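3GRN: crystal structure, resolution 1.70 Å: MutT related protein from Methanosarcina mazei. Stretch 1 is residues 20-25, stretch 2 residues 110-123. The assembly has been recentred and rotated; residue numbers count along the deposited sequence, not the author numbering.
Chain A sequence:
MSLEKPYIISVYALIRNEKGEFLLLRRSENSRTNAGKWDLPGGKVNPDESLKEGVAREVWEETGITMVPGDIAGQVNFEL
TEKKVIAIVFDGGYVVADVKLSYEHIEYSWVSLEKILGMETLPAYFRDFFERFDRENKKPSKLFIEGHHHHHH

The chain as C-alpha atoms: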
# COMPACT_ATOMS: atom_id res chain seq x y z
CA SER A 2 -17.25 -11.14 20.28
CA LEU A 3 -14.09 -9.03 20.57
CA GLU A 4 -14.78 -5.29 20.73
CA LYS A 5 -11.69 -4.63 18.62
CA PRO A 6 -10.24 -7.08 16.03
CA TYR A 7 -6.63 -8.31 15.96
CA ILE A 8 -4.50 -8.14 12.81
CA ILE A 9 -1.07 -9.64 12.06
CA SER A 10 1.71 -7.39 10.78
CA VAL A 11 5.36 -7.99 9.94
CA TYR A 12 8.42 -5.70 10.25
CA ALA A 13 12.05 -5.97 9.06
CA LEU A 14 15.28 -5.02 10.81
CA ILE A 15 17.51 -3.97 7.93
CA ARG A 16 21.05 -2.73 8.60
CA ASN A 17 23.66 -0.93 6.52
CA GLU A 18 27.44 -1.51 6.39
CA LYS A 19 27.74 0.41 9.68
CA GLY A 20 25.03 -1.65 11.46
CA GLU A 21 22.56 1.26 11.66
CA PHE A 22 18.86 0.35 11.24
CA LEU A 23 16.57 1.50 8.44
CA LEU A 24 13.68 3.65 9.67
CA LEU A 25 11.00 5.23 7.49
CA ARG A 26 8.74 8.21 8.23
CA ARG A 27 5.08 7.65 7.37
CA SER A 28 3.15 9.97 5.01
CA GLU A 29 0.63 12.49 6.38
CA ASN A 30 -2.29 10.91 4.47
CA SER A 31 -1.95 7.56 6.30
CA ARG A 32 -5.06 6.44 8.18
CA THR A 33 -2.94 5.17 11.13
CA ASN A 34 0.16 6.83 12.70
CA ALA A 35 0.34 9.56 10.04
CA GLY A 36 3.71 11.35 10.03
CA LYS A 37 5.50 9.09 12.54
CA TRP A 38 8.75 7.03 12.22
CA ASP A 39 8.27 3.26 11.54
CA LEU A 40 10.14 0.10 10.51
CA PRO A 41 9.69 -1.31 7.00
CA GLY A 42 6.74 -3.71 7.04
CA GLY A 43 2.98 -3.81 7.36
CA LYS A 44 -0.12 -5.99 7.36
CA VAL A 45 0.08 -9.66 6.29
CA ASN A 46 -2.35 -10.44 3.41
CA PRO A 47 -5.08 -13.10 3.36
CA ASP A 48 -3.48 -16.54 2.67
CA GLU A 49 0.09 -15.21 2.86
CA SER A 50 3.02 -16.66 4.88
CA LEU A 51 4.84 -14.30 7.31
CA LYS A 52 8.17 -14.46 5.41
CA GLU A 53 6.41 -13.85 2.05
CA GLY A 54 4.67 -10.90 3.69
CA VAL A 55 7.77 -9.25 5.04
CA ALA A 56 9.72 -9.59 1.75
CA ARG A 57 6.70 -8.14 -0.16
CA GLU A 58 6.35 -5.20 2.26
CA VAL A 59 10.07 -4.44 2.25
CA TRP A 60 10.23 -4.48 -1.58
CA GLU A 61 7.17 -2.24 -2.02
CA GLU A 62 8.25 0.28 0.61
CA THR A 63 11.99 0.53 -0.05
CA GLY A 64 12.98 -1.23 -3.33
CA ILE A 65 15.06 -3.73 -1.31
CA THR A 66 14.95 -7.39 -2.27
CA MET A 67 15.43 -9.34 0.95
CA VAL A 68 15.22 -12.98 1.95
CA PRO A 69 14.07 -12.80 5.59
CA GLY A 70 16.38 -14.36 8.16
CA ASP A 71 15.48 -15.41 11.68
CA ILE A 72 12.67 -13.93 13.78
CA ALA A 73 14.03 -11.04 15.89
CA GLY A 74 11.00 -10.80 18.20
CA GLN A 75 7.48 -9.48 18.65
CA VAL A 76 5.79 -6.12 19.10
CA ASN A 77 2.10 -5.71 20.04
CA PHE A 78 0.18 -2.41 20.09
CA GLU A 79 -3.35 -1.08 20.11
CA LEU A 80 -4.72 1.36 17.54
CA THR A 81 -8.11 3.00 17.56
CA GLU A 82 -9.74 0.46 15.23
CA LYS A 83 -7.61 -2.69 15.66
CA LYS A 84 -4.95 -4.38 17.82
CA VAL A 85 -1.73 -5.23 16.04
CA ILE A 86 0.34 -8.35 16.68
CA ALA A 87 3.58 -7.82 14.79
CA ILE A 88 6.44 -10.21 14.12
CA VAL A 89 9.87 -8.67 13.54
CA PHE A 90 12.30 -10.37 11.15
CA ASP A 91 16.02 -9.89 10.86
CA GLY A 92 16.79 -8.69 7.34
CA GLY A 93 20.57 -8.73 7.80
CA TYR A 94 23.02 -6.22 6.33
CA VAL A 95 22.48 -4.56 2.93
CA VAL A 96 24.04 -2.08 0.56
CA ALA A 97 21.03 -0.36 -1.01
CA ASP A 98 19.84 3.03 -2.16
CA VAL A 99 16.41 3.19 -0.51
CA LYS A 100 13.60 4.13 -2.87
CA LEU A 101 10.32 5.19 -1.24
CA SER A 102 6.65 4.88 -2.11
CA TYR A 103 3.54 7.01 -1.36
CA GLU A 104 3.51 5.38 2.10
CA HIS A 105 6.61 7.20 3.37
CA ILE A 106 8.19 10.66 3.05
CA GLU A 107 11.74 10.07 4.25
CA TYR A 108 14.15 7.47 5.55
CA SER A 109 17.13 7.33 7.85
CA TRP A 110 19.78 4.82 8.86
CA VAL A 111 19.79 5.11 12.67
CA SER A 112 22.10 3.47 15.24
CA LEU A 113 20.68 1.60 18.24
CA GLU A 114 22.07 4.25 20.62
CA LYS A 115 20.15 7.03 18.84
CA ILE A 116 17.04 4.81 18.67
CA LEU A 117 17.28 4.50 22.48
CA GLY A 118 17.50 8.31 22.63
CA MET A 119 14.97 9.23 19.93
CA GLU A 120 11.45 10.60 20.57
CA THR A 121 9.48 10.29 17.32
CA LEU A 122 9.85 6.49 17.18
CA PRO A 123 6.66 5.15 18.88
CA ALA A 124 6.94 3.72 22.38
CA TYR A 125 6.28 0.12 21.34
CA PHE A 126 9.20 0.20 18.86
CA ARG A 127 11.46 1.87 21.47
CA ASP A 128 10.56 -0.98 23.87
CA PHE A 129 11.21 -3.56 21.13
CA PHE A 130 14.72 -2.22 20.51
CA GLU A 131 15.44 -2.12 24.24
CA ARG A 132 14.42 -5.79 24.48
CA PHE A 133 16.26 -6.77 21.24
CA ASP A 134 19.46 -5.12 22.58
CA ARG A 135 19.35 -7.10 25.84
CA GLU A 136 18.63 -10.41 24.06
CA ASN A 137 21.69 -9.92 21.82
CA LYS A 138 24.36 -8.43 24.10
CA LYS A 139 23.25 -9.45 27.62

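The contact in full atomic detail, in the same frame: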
# COMPACT_ATOMS: atom_id res chain seq x y z
N GLY A 20 25.91 -1.03 10.46
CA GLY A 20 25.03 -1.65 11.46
C GLY A 20 23.90 -0.77 11.98
O GLY A 20 23.24 -1.12 12.96
N GLU A 21 23.67 0.37 11.32
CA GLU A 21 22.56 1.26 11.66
C GLU A 21 21.28 0.72 11.01
O GLU A 21 21.34 0.16 9.92
CB GLU A 21 22.80 2.67 11.13
CG GLU A 21 24.06 3.36 11.66
CD GLU A 21 24.37 4.66 10.93
OE1 GLU A 21 24.30 4.66 9.67
OE2 GLU A 21 24.68 5.67 11.61
N PHE A 22 20.15 0.90 11.69
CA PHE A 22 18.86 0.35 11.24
C PHE A 22 18.06 1.29 10.35
O PHE A 22 18.01 2.49 10.59
CB PHE A 22 17.98 -0.03 12.44
CG PHE A 22 18.57 -1.11 13.30
CD1 PHE A 22 18.33 -2.45 13.02
CD2 PHE A 22 19.37 -0.79 14.39
CE1 PHE A 22 18.86 -3.46 13.81
CE2 PHE A 22 19.92 -1.79 15.19
CZ PHE A 22 19.66 -3.12 14.91
N LEU A 23 17.40 0.72 9.36
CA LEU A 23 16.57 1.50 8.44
C LEU A 23 15.23 1.85 9.09
O LEU A 23 14.43 0.96 9.41
CB LEU A 23 16.33 0.71 7.14
CG LEU A 23 15.47 1.42 6.07
CD1 LEU A 23 15.98 2.81 5.69
CD2 LEU A 23 15.25 0.53 4.84
N LEU A 24 15.00 3.16 9.26
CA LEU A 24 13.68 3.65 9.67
C LEU A 24 13.06 4.49 8.56
O LEU A 24 13.77 5.11 7.77
CB LEU A 24 13.75 4.47 10.97
CG LEU A 24 14.50 3.87 12.14
CD1 LEU A 24 14.33 4.78 13.35
CD2 LEU A 24 14.01 2.49 12.45
N LEU A 25 11.73 4.51 8.52
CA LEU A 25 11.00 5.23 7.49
C LEU A 25 9.97 6.12 8.17
O LEU A 25 9.34 5.69 9.14
CB LEU A 25 10.23 4.23 6.63
CG LEU A 25 11.00 3.05 6.04
CD1 LEU A 25 10.01 2.16 5.26
CD2 LEU A 25 12.08 3.56 5.14
N TRP A 110 19.03 5.94 8.30
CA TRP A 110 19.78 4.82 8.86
C TRP A 110 20.23 5.26 10.26
O TRP A 110 21.09 6.13 10.40
CB TRP A 110 20.98 4.48 7.98
CG TRP A 110 20.64 3.98 6.60
CD1 TRP A 110 20.59 4.73 5.45
CD2 TRP A 110 20.31 2.64 6.23
NE1 TRP A 110 20.24 3.92 4.38
CE2 TRP A 110 20.07 2.64 4.83
CE3 TRP A 110 20.18 1.44 6.94
CZ2 TRP A 110 19.71 1.48 4.13
CZ3 TRP A 110 19.83 0.29 6.24
CH2 TRP A 110 19.60 0.32 4.84
N VAL A 111 19.61 4.67 11.28
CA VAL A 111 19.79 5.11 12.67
C VAL A 111 20.44 4.03 13.54
O VAL A 111 20.05 2.86 13.49
CB VAL A 111 18.44 5.58 13.29
CG1 VAL A 111 18.70 6.29 14.61
CG2 VAL A 111 17.68 6.52 12.35
N SER A 112 21.46 4.41 14.32
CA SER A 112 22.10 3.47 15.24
C SER A 112 21.18 3.18 16.42
O SER A 112 20.30 3.98 16.75
CB SER A 112 23.44 4.01 15.76
OG SER A 112 23.23 5.15 16.58
N LEU A 113 21.41 2.03 17.05
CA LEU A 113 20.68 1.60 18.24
C LEU A 113 20.72 2.63 19.36
O LEU A 113 19.69 2.91 19.97
CB LEU A 113 21.23 0.26 18.74
CG LEU A 113 20.56 -0.39 19.96
CD1 LEU A 113 19.11 -0.77 19.65
CD2 LEU A 113 21.36 -1.59 20.33
N GLU A 114 21.91 3.18 19.62
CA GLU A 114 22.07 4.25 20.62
C GLU A 114 21.11 5.42 20.38
O GLU A 114 20.44 5.85 21.32
CB GLU A 114 23.51 4.75 20.65
CG GLU A 114 23.81 5.67 21.84
CD GLU A 114 24.96 6.63 21.58
OE1 GLU A 114 25.48 7.20 22.57
OE2 GLU A 114 25.35 6.83 20.41
N LYS A 115 21.04 5.91 19.14
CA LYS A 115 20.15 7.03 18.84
C LYS A 115 18.69 6.62 18.90
O LYS A 115 17.84 7.42 19.28
CB LYS A 115 20.46 7.69 17.49
CG LYS A 115 21.93 7.92 17.13
CD LYS A 115 22.64 8.93 18.00
CE LYS A 115 24.10 9.07 17.56
NZ LYS A 115 24.99 9.52 18.67
N ILE A 116 18.39 5.37 18.51
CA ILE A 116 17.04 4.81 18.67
C ILE A 116 16.60 4.84 20.15
O ILE A 116 15.49 5.28 20.48
CB ILE A 116 16.91 3.38 18.07
CG1 ILE A 116 16.98 3.41 16.53
CG2 ILE A 116 15.62 2.73 18.52
CD1 ILE A 116 17.16 2.04 15.86
N LEU A 117 17.50 4.40 21.04
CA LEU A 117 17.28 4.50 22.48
C LEU A 117 17.75 5.88 22.96
O LEU A 117 18.67 6.01 23.78
CB LEU A 117 18.03 3.37 23.21
CG LEU A 117 17.86 1.94 22.68
CD1 LEU A 117 18.90 0.99 23.28
CD2 LEU A 117 16.44 1.41 22.90
N GLY A 118 17.10 6.92 22.43
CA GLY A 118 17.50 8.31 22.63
C GLY A 118 16.68 9.20 21.72
O GLY A 118 16.78 10.43 21.76
N MET A 119 15.85 8.56 20.88
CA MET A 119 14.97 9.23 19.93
C MET A 119 13.72 9.72 20.69
O MET A 119 13.68 9.68 21.92
CB MET A 119 14.59 8.27 18.78
CG MET A 119 14.42 8.90 17.38
SD MET A 119 14.13 7.71 16.03
CE MET A 119 15.69 6.93 15.96
N GLU A 120 12.72 10.20 19.96
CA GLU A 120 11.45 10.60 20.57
C GLU A 120 10.29 10.29 19.62
O GLU A 120 9.21 9.89 20.06
CB GLU A 120 11.48 12.08 20.93
CG GLU A 120 10.25 12.55 21.71
CD GLU A 120 10.33 14.01 22.15
OE1 GLU A 120 11.45 14.56 22.25
OE2 GLU A 120 9.26 14.59 22.40
N THR A 121 10.53 10.46 18.32
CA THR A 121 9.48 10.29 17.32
C THR A 121 9.38 8.86 16.74
O THR A 121 8.66 8.63 15.76
CB THR A 121 9.58 11.37 16.20
OG1 THR A 121 10.95 11.60 15.86
CG2 THR A 121 8.94 12.69 16.67
N LEU A 122 10.11 7.92 17.35
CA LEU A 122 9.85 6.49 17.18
C LEU A 122 8.92 6.05 18.31
O LEU A 122 9.28 6.18 19.48
CB LEU A 122 11.15 5.69 17.21
CG LEU A 122 11.08 4.22 16.77
CD1 LEU A 122 11.07 4.06 15.24
CD2 LEU A 122 12.20 3.41 17.38
N PRO A 123 7.73 5.51 17.95
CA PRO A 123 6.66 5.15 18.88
C PRO A 123 7.12 4.24 19.99
O PRO A 123 8.00 3.41 19.79
CB PRO A 123 5.67 4.42 17.99
CG PRO A 123 5.89 4.99 16.65
CD PRO A 123 7.35 5.22 16.56
O HOH W 1 23.27 0.06 15.69
O HOH W 2 22.71 7.13 13.75

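Residues 110-123 meet residues 20-25 first as a short antiparallel strand pair and then through a helical turn and the loop that follows, burying 578 Å² in all. Trp110 opens the contact and loses more surface to it than any other residue. It forms a non-hydrogen-bonded pair with Leu23, both side chains on the same face of the sheet, and its indole offers the face of its six-membered ring to Leu23 CB, which lies 4.0 Å from the ring centroid in a CH-pi contact. At the ring edge, CE3 of Trp110 sits 3.4 Å from Glu21 O. The flat, broad side chain thus covers the leucine as it reaches across the neighbouring chain.

Val111 supplies both direct hydrogen bonds between the stretches: Phe22 N donates to Val111 O (2.7 Å) and Val111 N to Phe22 O (2.8 Å). On the face shared by Val111 and Phe22, Val111 CG2 packs 3.9 Å from Leu24 CD1, its compact branched side chain suiting a strand.

At Ser112 the chain turns into the helix. Its OG caps the first turn by accepting a weak bond from Lys115 N (3.5 Å), while water 2 accepts from Ser112 N (3.0 Å) and donates to Glu21 OE2 (3.3 Å). A second water similarly links Leu113 N to Gly20 O, 3.0 Å from each, so that backbone groups at the start of the helix are satisfied through solvent.

From Leu113 onward the direct side-chain contacts are apolar. Leu113 CB approaches the edge of the Phe22 ring, 4.3 Å from CE2, and Ile116 CD1 lies 3.9 Å from Phe22 CD2. Beyond the helix, Met119 CE and Leu122 CD1 approach Leu24 CD1 at 3.6 and 3.8 Å. Leu24 is buried here, its CD1 methyl touching Val111, Ile116, Met119 and Leu122, a buried apolar pocket that suits a leucine, whose end methyl reaches all four residues.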